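Local coordinates for GGDEF family protein (Vibrio cholerae, PDB 5GZS), which is a diguanylate cyclase, CdgH, whose periplasmic portion binds arginine and probably acts as a sensor for the cyclase, at residues A256-L262 with L429-A433; I47-D53 with I168-K172; L92-P98 with R133-D139. One frame throughout, in Å; residues are numbered along the deposited sequence.

Contact 1: residues A256-L262 with L429-A433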
ATOM      1  N   ALA A 256      -3.738  12.678  22.902  1.00 38.97           N
ATOM      2  CA  ALA A 256      -3.268  13.887  22.263  1.00 33.78           C
ATOM      3  C   ALA A 256      -3.505  15.056  23.200  1.00 36.07           C
ATOM      4  O   ALA A 256      -2.663  15.964  23.292  1.00 41.02           O
ATOM      5  CB  ALA A 256      -3.953  14.121  20.963  1.00 34.37           C
ATOM      6  N   CYS A 257      -4.636  15.046  23.907  1.00 30.24           N
ATOM      7  CA  CYS A 257      -4.905  16.176  24.817  1.00 45.33           C
ATOM      8  C   CYS A 257      -3.867  16.181  25.952  1.00 49.20           C
ATOM      9  O   CYS A 257      -3.555  17.225  26.526  1.00 43.93           O
ATOM     10  CB  CYS A 257      -6.329  16.135  25.393  1.00 36.03           C
ATOM     11  SG  CYS A 257      -7.645  16.457  24.197  1.00 73.08           S
ATOM     12  N   GLU A 258      -3.333  14.998  26.246  1.00 42.63           N
ATOM     13  CA  GLU A 258      -2.359  14.842  27.307  1.00 44.79           C
ATOM     14  C   GLU A 258      -0.998  15.280  26.780  1.00 47.39           C
ATOM     15  O   GLU A 258      -0.265  16.014  27.445  1.00 48.27           O
ATOM     16  CB  GLU A 258      -2.343  13.396  27.808  1.00 37.17           C
ATOM     17  CG  GLU A 258      -3.181  13.210  29.077  1.00 47.38           C
ATOM     18  CD  GLU A 258      -3.957  11.906  29.098  1.00 52.18           C
ATOM     19  OE1 GLU A 258      -4.983  11.842  29.813  1.00 55.49           O
ATOM     20  OE2 GLU A 258      -3.548  10.961  28.390  1.00 48.19           O
HETATM   21  N   MSE A 259      -0.699  14.847  25.562  1.00 38.62           N
HETATM   22  CA  MSE A 259       0.473  15.288  24.832  1.00 33.54           C
HETATM   23  C   MSE A 259       0.638  16.821  24.876  1.00 41.60           C
HETATM   24  O   MSE A 259       1.753  17.328  24.914  1.00 50.15           O
HETATM   25  CB  MSE A 259       0.385  14.810  23.370  1.00 35.75           C
HETATM   26  CG  MSE A 259       1.734  14.601  22.696  1.00 34.60           C
HETATM   27 SE   MSE A 259       2.519  12.978  23.488  1.00 69.99          SE
HETATM   28  CE  MSE A 259       2.196  11.718  22.057  1.00 93.05           C
ATOM     29  N   LEU A 260      -0.465  17.562  24.873  1.00 40.53           N
ATOM     30  CA  LEU A 260      -0.374  19.008  24.727  1.00 37.59           C
ATOM     31  C   LEU A 260      -0.622  19.746  26.034  1.00 38.59           C
ATOM     32  O   LEU A 260      -0.597  20.979  26.075  1.00 42.49           O
ATOM     33  CB  LEU A 260      -1.363  19.506  23.674  1.00 38.51           C
ATOM     34  CG  LEU A 260      -1.298  18.907  22.275  1.00 36.72           C
ATOM     35  CD1 LEU A 260      -2.703  18.946  21.667  1.00 34.39           C
ATOM     36  CD2 LEU A 260      -0.321  19.693  21.417  1.00 25.55           C
ATOM     37  N   LEU A 261      -0.860  18.980  27.090  1.00 39.54           N
ATOM     38  CA  LEU A 261      -1.170  19.505  28.413  1.00 36.42           C
ATOM     39  C   LEU A 261      -2.359  20.430  28.383  1.00 42.72           C
ATOM     40  O   LEU A 261      -2.427  21.387  29.159  1.00 46.14           O
ATOM     41  CB  LEU A 261       0.023  20.226  29.023  1.00 40.23           C
ATOM     42  CG  LEU A 261       1.190  19.351  29.474  1.00 44.52           C
ATOM     43  CD1 LEU A 261       2.036  20.189  30.397  1.00 46.91           C
ATOM     44  CD2 LEU A 261       0.702  18.091  30.170  1.00 35.80           C
ATOM     45  N   LEU A 262      -3.305  20.127  27.497  1.00 34.60           N
ATOM     46  CA  LEU A 262      -4.621  20.733  27.559  1.00 30.27           C
ATOM     47  C   LEU A 262      -5.582  19.815  28.295  1.00 38.29           C
ATOM     48  O   LEU A 262      -5.435  18.595  28.274  1.00 55.66           O
ATOM     49  CB  LEU A 262      -5.167  21.000  26.166  1.00 39.88           C
ATOM     50  CG  LEU A 262      -4.246  21.619  25.132  1.00 33.29           C
ATOM     51  CD1 LEU A 262      -4.885  21.391  23.819  1.00 32.87           C
ATOM     52  CD2 LEU A 262      -4.060  23.116  25.392  1.00 29.84           C
ATOM     53  N   LEU A 429      -1.964  21.894  16.000  1.00 27.24           N
ATOM     54  CA  LEU A 429      -1.339  21.362  17.202  1.00 26.40           C
ATOM     55  C   LEU A 429      -1.732  19.907  17.400  1.00 35.52           C
ATOM     56  O   LEU A 429      -0.877  19.060  17.693  1.00 44.56           O
ATOM     57  CB  LEU A 429      -1.721  22.194  18.424  1.00 26.03           C
ATOM     58  CG  LEU A 429      -1.125  23.596  18.357  1.00 26.59           C
ATOM     59  CD1 LEU A 429      -1.763  24.538  19.371  1.00 26.48           C
ATOM     60  CD2 LEU A 429       0.404  23.491  18.541  1.00 26.51           C
ATOM     61  N   PHE A 430      -3.015  19.600  17.224  1.00 38.77           N
ATOM     62  CA  PHE A 430      -3.459  18.222  17.409  1.00 39.45           C
ATOM     63  C   PHE A 430      -2.816  17.316  16.346  1.00 34.91           C
ATOM     64  O   PHE A 430      -2.500  16.166  16.628  1.00 30.34           O
ATOM     65  CB  PHE A 430      -4.997  18.122  17.393  1.00 34.98           C
ATOM     66  CG  PHE A 430      -5.631  18.235  18.779  1.00 30.55           C
ATOM     67  CD1 PHE A 430      -5.889  19.474  19.351  1.00 26.96           C
ATOM     68  CD2 PHE A 430      -5.934  17.110  19.508  1.00 26.63           C
ATOM     69  CE1 PHE A 430      -6.453  19.578  20.623  1.00 30.27           C
ATOM     70  CE2 PHE A 430      -6.494  17.199  20.784  1.00 26.32           C
ATOM     71  CZ  PHE A 430      -6.760  18.436  21.343  1.00 27.98           C
ATOM     72  N   SER A 431      -2.577  17.829  15.143  1.00 33.31           N
ATOM     73  CA  SER A 431      -1.860  17.023  14.152  1.00 32.77           C
ATOM     74  C   SER A 431      -0.495  16.532  14.682  1.00 32.50           C
ATOM     75  O   SER A 431      -0.176  15.333  14.604  1.00 33.60           O
ATOM     76  CB  SER A 431      -1.682  17.808  12.869  1.00 32.74           C
ATOM     77  OG  SER A 431      -2.935  18.047  12.259  1.00 36.91           O
ATOM     78  N   ARG A 432       0.295  17.439  15.253  1.00 28.18           N
ATOM     79  CA  ARG A 432       1.573  17.044  15.843  1.00 27.84           C
ATOM     80  C   ARG A 432       1.393  16.053  16.973  1.00 38.51           C
ATOM     81  O   ARG A 432       2.096  15.052  17.022  1.00 50.83           O
ATOM     82  CB  ARG A 432       2.335  18.260  16.342  1.00 27.82           C
ATOM     83  CG  ARG A 432       2.708  19.221  15.232  1.00 29.46           C
ATOM     84  CD  ARG A 432       3.367  20.468  15.798  1.00 33.22           C
ATOM     85  NE  ARG A 432       4.594  20.171  16.537  1.00 37.32           N
ATOM     86  CZ  ARG A 432       5.368  21.112  17.059  1.00 47.78           C
ATOM     87  NH1 ARG A 432       5.030  22.390  16.912  1.00 51.98           N
ATOM     88  NH2 ARG A 432       6.467  20.789  17.725  1.00 58.35           N
ATOM     89  N   ALA A 433       0.458  16.308  17.884  1.00 34.57           N
ATOM     90  CA  ALA A 433       0.300  15.389  19.012  1.00 39.88           C
ATOM     91  C   ALA A 433      -0.002  13.973  18.517  1.00 42.79           C
ATOM     92  O   ALA A 433       0.522  12.988  19.041  1.00 53.39           O
ATOM     93  CB  ALA A 433      -0.797  15.864  19.957  1.00 35.06           C
TER
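The C-terminal end of helix 248-259 and the turn after it pack on helix 421-435, without hydrogen bonds across. L429 comes first. Its CB lies 4.1 Å from L260 CD2, and the same CD2 is 3.8 Å from L429 O. F430 follows and fills the gap between the two segments. L260 CD1 sits over the ring face, 3.9 Å from the F430 centroid, a CH-pi contact. C257 SG approaches the ring edge, 3.6 Å from F430 CZ, as a sulfur-aromatic contact. A256 CB, 3.9 Å from F430 CD2, and L262 CD1, 4.0 Å from F430 CE1, complete the cluster. One turn on, A433 CB is 3.7 Å from A256 CB, 3.8 Å from M259 CB (a selenomethionine) and 3.9 Å from L260 CG. Helix 248-259 ends here in a Schellman motif, with L261 at positive phi. Its C257 is disulfide-bonded to C264 of edge strand 264-266. Both helices belong to the second solute-binding domain, and L211 of the long helix 189-218 packs beside them on M259 and L260.

Contact 2: residues I47-D53 with I168-K172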
ATOM      1  N   ILE A  47      38.144   5.441  14.365  1.00 70.92           N
ATOM      2  CA  ILE A  47      38.116   4.037  14.746  1.00 71.03           C
ATOM      3  C   ILE A  47      39.131   3.207  13.955  1.00 72.09           C
ATOM      4  O   ILE A  47      40.043   2.646  14.556  1.00 78.88           O
ATOM      5  CB  ILE A  47      36.714   3.431  14.583  1.00 66.85           C
ATOM      6  CG1 ILE A  47      35.765   4.010  15.632  1.00 58.76           C
ATOM      7  CG2 ILE A  47      36.766   1.931  14.795  1.00 64.57           C
ATOM      8  CD1 ILE A  47      36.115   3.586  17.054  1.00 55.23           C
ATOM      9  N   GLU A  48      38.996   3.123  12.633  1.00 71.37           N
ATOM     10  CA  GLU A  48      39.900   2.256  11.866  1.00 75.64           C
ATOM     11  C   GLU A  48      41.350   2.660  12.081  1.00 69.87           C
ATOM     12  O   GLU A  48      42.179   1.800  12.371  1.00 64.33           O
ATOM     13  CB  GLU A  48      39.565   2.243  10.368  1.00 80.59           C
ATOM     14  CG  GLU A  48      39.483   3.575   9.672  1.00 80.73           C
ATOM     15  CD  GLU A  48      39.296   3.399   8.180  1.00 90.66           C
ATOM     16  OE1 GLU A  48      39.084   4.409   7.478  1.00 94.23           O
ATOM     17  OE2 GLU A  48      39.376   2.242   7.708  1.00 91.51           O
ATOM     18  N   THR A  49      41.637   3.958  11.972  1.00 67.17           N
ATOM     19  CA  THR A  49      42.895   4.521  12.467  1.00 69.95           C
ATOM     20  C   THR A  49      43.309   3.968  13.832  1.00 73.37           C
ATOM     21  O   THR A  49      44.193   3.133  13.915  1.00 84.75           O
ATOM     22  CB  THR A  49      42.815   6.050  12.576  1.00 66.99           C
ATOM     23  OG1 THR A  49      42.732   6.598  11.263  1.00 68.04           O
ATOM     24  CG2 THR A  49      44.044   6.626  13.278  1.00 72.95           C
ATOM     25  N   GLY A  50      42.660   4.429  14.897  1.00 73.95           N
ATOM     26  CA  GLY A  50      43.043   4.044  16.238  1.00 70.16           C
ATOM     27  C   GLY A  50      43.173   5.230  17.182  1.00 73.38           C
ATOM     28  O   GLY A  50      43.757   5.106  18.258  1.00 76.53           O
ATOM     29  N   ASN A  51      42.638   6.385  16.793  1.00 75.93           N
ATOM     30  CA  ASN A  51      42.629   7.527  17.708  1.00 78.59           C
ATOM     31  C   ASN A  51      41.497   7.443  18.705  1.00 70.85           C
ATOM     32  O   ASN A  51      41.357   8.304  19.572  1.00 75.43           O
ATOM     33  CB  ASN A  51      42.540   8.844  16.948  1.00 81.25           C
ATOM     34  CG  ASN A  51      43.896   9.388  16.603  1.00 80.73           C
ATOM     35  OD1 ASN A  51      44.539   8.900  15.682  1.00 84.45           O
ATOM     36  ND2 ASN A  51      44.358  10.384  17.360  1.00 77.55           N
ATOM     37  N   ALA A  52      40.686   6.401  18.560  1.00 59.61           N
ATOM     38  CA  ALA A  52      39.563   6.142  19.453  1.00 57.30           C
ATOM     39  C   ALA A  52      39.362   4.629  19.577  1.00 62.12           C
ATOM     40  O   ALA A  52      39.529   3.895  18.594  1.00 68.63           O
ATOM     41  CB  ALA A  52      38.311   6.822  18.938  1.00 58.40           C
ATOM     42  N   ASP A  53      39.038   4.165  20.782  1.00 55.62           N
ATOM     43  CA  ASP A  53      39.012   2.733  21.076  1.00 51.44           C
ATOM     44  C   ASP A  53      37.653   2.110  20.784  1.00 56.37           C
ATOM     45  O   ASP A  53      37.556   0.935  20.411  1.00 51.45           O
ATOM     46  CB  ASP A  53      39.390   2.479  22.544  1.00 51.55           C
ATOM     47  CG  ASP A  53      40.857   2.748  22.830  1.00 55.36           C
ATOM     48  OD1 ASP A  53      41.713   1.996  22.315  1.00 62.11           O
ATOM     49  OD2 ASP A  53      41.162   3.694  23.583  1.00 49.13           O
ATOM     50  N   ILE A 168      28.360  -1.735  18.311  1.00 51.49           N
ATOM     51  CA  ILE A 168      29.573  -1.131  18.846  1.00 49.03           C
ATOM     52  C   ILE A 168      30.729  -1.536  17.972  1.00 46.12           C
ATOM     53  O   ILE A 168      30.758  -2.666  17.486  1.00 53.15           O
ATOM     54  CB  ILE A 168      29.833  -1.569  20.299  1.00 49.14           C
ATOM     55  CG1 ILE A 168      28.665  -1.132  21.193  1.00 53.57           C
ATOM     56  CG2 ILE A 168      31.130  -0.985  20.803  1.00 46.78           C
ATOM     57  CD1 ILE A 168      28.815  -1.476  22.636  1.00 39.23           C
ATOM     58  N   VAL A 169      31.676  -0.633  17.739  1.00 47.48           N
ATOM     59  CA  VAL A 169      32.767  -0.985  16.841  1.00 54.98           C
ATOM     60  C   VAL A 169      34.144  -0.607  17.414  1.00 60.87           C
ATOM     61  O   VAL A 169      34.226   0.181  18.366  1.00 67.96           O
ATOM     62  CB  VAL A 169      32.556  -0.331  15.485  1.00 60.02           C
ATOM     63  CG1 VAL A 169      32.578   1.219  15.581  1.00 54.98           C
ATOM     64  CG2 VAL A 169      33.525  -0.918  14.487  1.00 63.77           C
ATOM     65  N   THR A 170      35.209  -1.173  16.834  1.00 53.46           N
ATOM     66  CA  THR A 170      36.554  -1.151  17.429  1.00 55.82           C
ATOM     67  C   THR A 170      37.628  -1.193  16.369  1.00 63.60           C
ATOM     68  O   THR A 170      37.403  -1.799  15.319  1.00 67.39           O
ATOM     69  CB  THR A 170      36.782  -2.372  18.361  1.00 64.14           C
ATOM     70  OG1 THR A 170      35.604  -2.613  19.146  1.00 67.80           O
ATOM     71  CG2 THR A 170      37.974  -2.155  19.286  1.00 53.80           C
ATOM     72  N   PRO A 171      38.797  -0.561  16.625  1.00 63.94           N
ATOM     73  CA  PRO A 171      39.903  -0.742  15.686  1.00 65.14           C
ATOM     74  C   PRO A 171      40.144  -2.220  15.446  1.00 73.39           C
ATOM     75  O   PRO A 171      40.041  -3.004  16.397  1.00 63.03           O
ATOM     76  CB  PRO A 171      41.078  -0.078  16.400  1.00 58.73           C
ATOM     77  CG  PRO A 171      40.458   1.019  17.149  1.00 56.65           C
ATOM     78  CD  PRO A 171      39.105   0.495  17.607  1.00 59.59           C
ATOM     79  N   LYS A 172      40.411  -2.581  14.188  1.00 72.87           N
ATOM     80  CA  LYS A 172      40.382  -3.968  13.761  1.00 71.72           C
ATOM     81  C   LYS A 172      41.410  -4.781  14.523  1.00 76.23           C
ATOM     82  O   LYS A 172      42.554  -4.357  14.681  1.00 79.67           O
ATOM     83  CB  LYS A 172      40.620  -4.063  12.255  1.00 79.58           C
ATOM     84  CG  LYS A 172      41.412  -5.274  11.809  1.00 83.34           C
ATOM     85  CD  LYS A 172      41.419  -5.361  10.277  1.00 90.93           C
ATOM     86  CE  LYS A 172      42.776  -5.835   9.741  1.00 99.68           C
ATOM     87  NZ  LYS A 172      42.997  -5.413   8.328  1.00103.90           N
TER
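D53 lies across from T170, with 5.9 Å between their CA atoms. No hydrogen bond joins the two segments. Helix 40-49 ends at T49; G50, with a positive phi of 132°, turns the chain back along P171. D53 O comes within 3.2 Å of P171 CD and 3.3 Å of T170 CG2. Strand 166-170 is the middle strand of a three-stranded antiparallel sheet. Helix 40-49 and its turn lead into the neighbouring strand 55-58, so V169 already pairs through its backbone with A55. This is part of the first lobe of the family 3 solute-binding fold. P171 is the central side chain. Its CG lies 3.1 Å from I47 O and 3.3 Å from A52 O, and the CA of G50 is 4.1 Å from the same CG. I47 packs along the strand, with CG2 3.9 Å from P171 CD and CG1 4.2 Å from V169 CG1. The D53 carboxylate is hydrogen-bonded to H175 and to the backbone N of K7.

Contact 3: residues L92-P98 with R133-D139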
ATOM      1  N   LEU A  92       9.491  15.538  -0.141  1.00 63.47           N
ATOM      2  CA  LEU A  92      10.729  16.286  -0.333  1.00 65.22           C
ATOM      3  C   LEU A  92      11.347  15.984  -1.683  1.00 65.57           C
ATOM      4  O   LEU A  92      11.198  14.883  -2.212  1.00 61.09           O
ATOM      5  CB  LEU A  92      11.729  15.960   0.778  1.00 71.44           C
ATOM      6  CG  LEU A  92      11.125  15.620   2.142  1.00 65.50           C
ATOM      7  CD1 LEU A  92      12.220  15.171   3.094  1.00 54.93           C
ATOM      8  CD2 LEU A  92      10.324  16.800   2.717  1.00 68.28           C
ATOM      9  N   ARG A  93      12.038  16.971  -2.242  1.00 71.76           N
ATOM     10  CA  ARG A  93      12.785  16.769  -3.476  1.00 75.63           C
ATOM     11  C   ARG A  93      14.280  16.889  -3.177  1.00 72.44           C
ATOM     12  O   ARG A  93      15.109  16.322  -3.885  1.00 72.55           O
ATOM     13  CB  ARG A  93      12.329  17.763  -4.539  1.00 82.26           C
ATOM     14  CG  ARG A  93      10.808  17.882  -4.643  1.00 84.08           C
ATOM     15  CD  ARG A  93      10.438  19.321  -4.938  1.00 91.84           C
ATOM     16  NE  ARG A  93      10.933  20.199  -3.878  1.00 92.26           N
ATOM     17  CZ  ARG A  93      11.623  21.315  -4.098  1.00 94.86           C
ATOM     18  NH1 ARG A  93      11.912  21.679  -5.346  1.00 97.67           N
ATOM     19  NH2 ARG A  93      12.039  22.052  -3.072  1.00 91.53           N
ATOM     20  N   LEU A  94      14.601  17.603  -2.095  1.00 71.75           N
ATOM     21  CA  LEU A  94      15.953  17.669  -1.545  1.00 61.09           C
ATOM     22  C   LEU A  94      15.960  17.156  -0.131  1.00 59.93           C
ATOM     23  O   LEU A  94      15.069  17.492   0.643  1.00 67.16           O
ATOM     24  CB  LEU A  94      16.487  19.093  -1.539  1.00 56.69           C
ATOM     25  CG  LEU A  94      16.919  19.656  -2.878  1.00 62.83           C
ATOM     26  CD1 LEU A  94      16.271  21.018  -3.075  1.00 69.58           C
ATOM     27  CD2 LEU A  94      18.420  19.745  -2.919  1.00 58.78           C
ATOM     28  N   VAL A  95      16.965  16.354   0.205  1.00 56.18           N
ATOM     29  CA  VAL A  95      17.187  15.880   1.573  1.00 55.85           C
ATOM     30  C   VAL A  95      18.670  15.943   1.913  1.00 57.97           C
ATOM     31  O   VAL A  95      19.516  15.536   1.113  1.00 55.78           O
ATOM     32  CB  VAL A  95      16.706  14.428   1.799  1.00 58.53           C
ATOM     33  CG1 VAL A  95      17.048  13.971   3.194  1.00 54.91           C
ATOM     34  CG2 VAL A  95      15.225  14.330   1.644  1.00 70.12           C
ATOM     35  N   GLY A  96      18.979  16.450   3.102  1.00 61.09           N
ATOM     36  CA  GLY A  96      20.345  16.479   3.594  1.00 63.05           C
ATOM     37  C   GLY A  96      20.697  15.117   4.165  1.00 55.89           C
ATOM     38  O   GLY A  96      19.867  14.462   4.811  1.00 47.16           O
ATOM     39  N   ILE A  97      21.922  14.681   3.912  1.00 52.21           N
ATOM     40  CA  ILE A  97      22.338  13.352   4.325  1.00 61.56           C
ATOM     41  C   ILE A  97      23.710  13.405   4.967  1.00 67.39           C
ATOM     42  O   ILE A  97      24.674  13.893   4.354  1.00 68.22           O
ATOM     43  CB  ILE A  97      22.378  12.356   3.136  1.00 51.37           C
ATOM     44  CG1 ILE A  97      21.009  12.240   2.453  1.00 53.57           C
ATOM     45  CG2 ILE A  97      22.866  10.985   3.600  1.00 51.10           C
ATOM     46  CD1 ILE A  97      19.970  11.439   3.234  1.00 55.59           C
ATOM     47  N   PRO A  98      23.812  12.893   6.206  1.00 59.56           N
ATOM     48  CA  PRO A  98      25.100  12.812   6.901  1.00 62.45           C
ATOM     49  C   PRO A  98      26.043  11.937   6.101  1.00 63.82           C
ATOM     50  O   PRO A  98      25.646  10.876   5.614  1.00 63.82           O
ATOM     51  CB  PRO A  98      24.757  12.162   8.244  1.00 56.51           C
ATOM     52  CG  PRO A  98      23.278  12.137   8.317  1.00 59.45           C
ATOM     53  CD  PRO A  98      22.756  12.176   6.925  1.00 55.75           C
ATOM     54  N   ARG A 133      18.616  25.381   0.732  1.00 73.41           N
ATOM     55  CA  ARG A 133      17.941  24.677  -0.351  1.00 73.47           C
ATOM     56  C   ARG A 133      17.381  23.341   0.125  1.00 81.06           C
ATOM     57  O   ARG A 133      16.396  22.841  -0.418  1.00 85.61           O
ATOM     58  CB  ARG A 133      18.896  24.459  -1.526  1.00 70.21           C
ATOM     59  CG  ARG A 133      18.292  23.673  -2.678  1.00 77.85           C
ATOM     60  CD  ARG A 133      17.189  24.460  -3.366  1.00 87.27           C
ATOM     61  NE  ARG A 133      17.440  25.897  -3.333  1.00 99.32           N
ATOM     62  CZ  ARG A 133      16.580  26.796  -2.865  1.00 98.38           C
ATOM     63  NH1 ARG A 133      15.406  26.406  -2.390  1.00 92.39           N
ATOM     64  NH2 ARG A 133      16.893  28.084  -2.875  1.00 97.35           N
ATOM     65  N   VAL A 134      18.015  22.767   1.142  1.00 77.01           N
ATOM     66  CA  VAL A 134      17.581  21.489   1.692  1.00 62.47           C
ATOM     67  C   VAL A 134      16.176  21.588   2.276  1.00 58.22           C
ATOM     68  O   VAL A 134      15.856  22.537   2.991  1.00 47.95           O
ATOM     69  CB  VAL A 134      18.546  20.989   2.783  1.00 62.10           C
ATOM     70  CG1 VAL A 134      18.230  19.546   3.150  1.00 70.55           C
ATOM     71  CG2 VAL A 134      19.988  21.124   2.320  1.00 57.47           C
ATOM     72  N   ASP A 135      15.341  20.602   1.965  1.00 55.66           N
ATOM     73  CA  ASP A 135      13.989  20.576   2.451  1.00 52.27           C
ATOM     74  C   ASP A 135      13.907  19.940   3.797  1.00 61.30           C
ATOM     75  O   ASP A 135      13.035  20.232   4.586  1.00 54.04           O
ATOM     76  CB  ASP A 135      13.138  19.780   1.497  1.00 55.83           C
ATOM     77  CG  ASP A 135      12.818  20.521   0.268  1.00 63.25           C
ATOM     78  OD1 ASP A 135      12.413  21.664   0.378  1.00 68.88           O
ATOM     79  OD2 ASP A 135      12.972  19.954  -0.805  1.00 62.49           O
ATOM     80  N   GLY A 136      14.839  19.041   4.031  1.00 57.69           N
ATOM     81  CA  GLY A 136      14.871  18.250   5.245  1.00 60.16           C
ATOM     82  C   GLY A 136      16.103  17.375   5.382  1.00 60.46           C
ATOM     83  O   GLY A 136      16.689  16.915   4.404  1.00 60.05           O
ATOM     84  N   VAL A 137      16.485  17.127   6.623  1.00 48.95           N
ATOM     85  CA  VAL A 137      17.663  16.334   6.904  1.00 53.02           C
ATOM     86  C   VAL A 137      17.280  15.031   7.601  1.00 53.60           C
ATOM     87  O   VAL A 137      16.431  15.017   8.504  1.00 49.39           O
ATOM     88  CB  VAL A 137      18.650  17.131   7.777  1.00 56.90           C
ATOM     89  CG1 VAL A 137      19.377  16.225   8.786  1.00 42.69           C
ATOM     90  CG2 VAL A 137      19.605  17.941   6.898  1.00 50.45           C
ATOM     91  N   VAL A 138      17.885  13.932   7.163  1.00 41.08           N
ATOM     92  CA  VAL A 138      17.688  12.669   7.844  1.00 47.92           C
ATOM     93  C   VAL A 138      18.901  12.374   8.725  1.00 50.93           C
ATOM     94  O   VAL A 138      20.009  12.218   8.221  1.00 50.11           O
ATOM     95  CB  VAL A 138      17.442  11.513   6.844  1.00 40.85           C
ATOM     96  CG1 VAL A 138      17.593  10.168   7.527  1.00 40.18           C
ATOM     97  CG2 VAL A 138      16.050  11.639   6.232  1.00 40.51           C
ATOM     98  N   ASP A 139      18.699  12.312  10.039  1.00 49.55           N
ATOM     99  CA  ASP A 139      19.811  12.021  10.941  1.00 45.82           C
ATOM    100  C   ASP A 139      19.374  11.402  12.271  1.00 36.75           C
ATOM    101  O   ASP A 139      18.179  11.338  12.597  1.00 40.91           O
ATOM    102  CB  ASP A 139      20.613  13.291  11.203  1.00 52.39           C
ATOM    103  CG  ASP A 139      22.089  13.011  11.490  1.00 52.21           C
ATOM    104  OD1 ASP A 139      22.486  11.824  11.606  1.00 50.53           O
ATOM    105  OD2 ASP A 139      22.852  13.994  11.610  1.00 46.62           O
TER
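Two strands running roughly parallel meet here through a single beta bridge, in a lobe of the first solute-binding domain. The axes of strands 94-98 and 137-139 come within 4.8 Å and cross at -30°. The bridge pairs G96 with V137, with CA atoms 4.3 Å apart. G96 N donates to G136 O at 2.7 Å, and V138 N donates to G96 O at 3.1 Å. A side chain at G96 would clash with V137 CG2. D135 binds the start of strand 94-98: L94 N donates to D135 OD2 at 3.1 Å. R93 NH2 forms a salt bridge to the same D135 OD2 at 3.2 Å, though its hydrogen bonds there are weak. Beside the bridge, V95 CG1 is 4.0 Å from V138 CG2. At the far end P98 CD is 3.0 Å from V138 O, and P98 CG is 3.4 Å from D139 OD1. D139 OD2 is hydrogen-bonded to Y119 OH. Strand 115-119 pairs with strand 94-98. The strand ends lead to the arginine pocket, where T101, T102, Y103, A140 and N142 lie, an arrangement characteristic of periplasmic solute-binding proteins, whose ligands are held by loops at the strand ends.

Contacts 2 and 3 belong to the first solute-binding domain, which holds the bound arginine. Contact 1 belongs to the second domain. Contact 3 lies closest to the ligand: the D139 side chain is about 4 Å from the arginine. In contact 2 the side chain of V169 is about 8 Å from the bound arginine. Centres of contacts 2 and 3 are 29 Å apart, nearest atoms about 15 Å. Both segments of contact 3 fall, in sequence, between those of contact 2. Contact 1 closes later. Its centre is 27 Å from that of contact 3 and 44 Å from that of contact 2. Helix 189-218, which packs on contact 1, comes after helix 176-186 and leads from the first domain into the second.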